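Local coordinates for microtubule-associated protein 1 light chain 3 (PDB 4EOY) that is the malarial Atg8, a ubiquitin-fold protein that binds a peptide of its partner Atg3 and probably acts in the Atg8 conjugation pathway, at residues M58-G61 against E62-I66. The protein carries 3 engineered substitutions. Residues are numbered along the deposited sequence; the frame is centred on the assembly and turned at random.
Sequences MLVG and EFKFI
Glu62 folds back over Leu59 at the start of helix 60-72. Its OE1 accepts the backbone N-H of Leu59 at 3.0 Å, with an N-H...O angle of 157°. The N-H comes from above the carboxylate plane. Glu62 CG lies beside its own backbone N (chi1 -64°), and the extended chain then carries the carboxylate back to the N-cap residue. This is one half of a capping box, since the leucine side chain cannot return the bond. Leu59 CD1 packs against the same carboxylate, 3.7 Å from Glu62 OE2. Leu59 O accepts the N-H of Phe63 at 3.0 Å and, weakly, that of Glu62. Met58 runs at about a right angle to the Phe63 side chain, in the positions of a hydrophobic staple. Its SD is 3.8 Å from Phe63 CB and meets the ring obliquely, a Met-aromatic contact. A bend at chi3 (-77°) takes CE to within 3.7 Å of Ile66 CD1. On another side of the turn, Val60 CG1 touches the aliphatic chain of Lys64, whose NZ is hydrogen-bonded to Thr99 OG1 and Pro97 O. Met58 and Glu62 each also pack on an aromatic side chain of the bound Atg3 peptide. This first turn follows strand 51-55, and Val60 and Phe63 pack against helix 103-110.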
# COMPACT_ATOMS: atom_id res chain seq x y z
N MET A 58 12.55 5.53 -2.15
CA MET A 58 11.89 5.88 -0.89
C MET A 58 12.16 4.83 0.18
O MET A 58 12.00 3.63 -0.06
CB MET A 58 10.37 6.01 -1.07
CG MET A 58 9.60 6.21 0.23
SD MET A 58 7.89 6.77 -0.00
CE MET A 58 8.19 8.51 -0.39
N LEU A 59 12.52 5.28 1.37
CA LEU A 59 12.76 4.38 2.49
C LEU A 59 11.46 3.79 3.01
O LEU A 59 10.42 4.45 3.00
CB LEU A 59 13.49 5.09 3.62
CG LEU A 59 14.92 5.50 3.30
CD1 LEU A 59 15.44 6.48 4.34
CD2 LEU A 59 15.80 4.26 3.21
N VAL A 60 11.52 2.55 3.46
CA VAL A 60 10.34 1.87 3.99
C VAL A 60 9.78 2.69 5.15
O VAL A 60 8.59 2.96 5.20
CB VAL A 60 10.64 0.42 4.41
CG1 VAL A 60 9.47 -0.22 5.13
CG2 VAL A 60 11.00 -0.42 3.19
N GLY A 61 10.66 3.11 6.07
CA GLY A 61 10.25 3.94 7.19
C GLY A 61 9.51 5.20 6.78
O GLY A 61 8.59 5.64 7.47
N GLU A 62 9.91 5.80 5.67
CA GLU A 62 9.25 6.99 5.16
C GLU A 62 7.87 6.64 4.61
O GLU A 62 6.89 7.32 4.90
CB GLU A 62 10.10 7.66 4.07
CG GLU A 62 11.44 8.18 4.57
CD GLU A 62 12.39 8.60 3.45
OE1 GLU A 62 12.27 8.07 2.32
OE2 GLU A 62 13.28 9.44 3.71
N PHE A 63 7.79 5.56 3.83
CA PHE A 63 6.51 5.14 3.26
C PHE A 63 5.51 4.71 4.34
O PHE A 63 4.29 5.01 4.23
CB PHE A 63 6.69 4.01 2.27
CG PHE A 63 5.40 3.55 1.66
CD1 PHE A 63 4.64 4.42 0.88
CD2 PHE A 63 4.92 2.26 1.89
CE1 PHE A 63 3.45 4.00 0.32
CE2 PHE A 63 3.73 1.85 1.34
CZ PHE A 63 3.00 2.71 0.54
N LYS A 64 6.03 4.04 5.37
CA LYS A 64 5.26 3.70 6.57
C LYS A 64 4.67 4.94 7.26
O LYS A 64 3.53 4.92 7.70
CB LYS A 64 6.11 2.90 7.57
CG LYS A 64 6.37 1.46 7.17
CD LYS A 64 6.74 0.55 8.34
CE LYS A 64 8.14 0.80 8.87
NZ LYS A 64 8.58 -0.30 9.79
N PHE A 65 5.45 6.02 7.36
CA PHE A 65 4.95 7.27 7.92
C PHE A 65 3.81 7.82 7.07
O PHE A 65 2.75 8.14 7.57
CB PHE A 65 6.06 8.30 8.03
CG PHE A 65 5.60 9.66 8.46
CD1 PHE A 65 5.17 10.60 7.52
CD2 PHE A 65 5.60 10.02 9.81
CE1 PHE A 65 4.74 11.85 7.92
CE2 PHE A 65 5.18 11.27 10.20
CZ PHE A 65 4.75 12.19 9.26
N ILE A 66 4.03 7.90 5.77
CA ILE A 66 3.00 8.35 4.84
C ILE A 66 1.74 7.48 4.93
O ILE A 66 0.61 7.98 4.90
CB ILE A 66 3.53 8.32 3.39
CG1 ILE A 66 4.65 9.36 3.21
CG2 ILE A 66 2.40 8.53 2.40
CD1 ILE A 66 5.39 9.24 1.90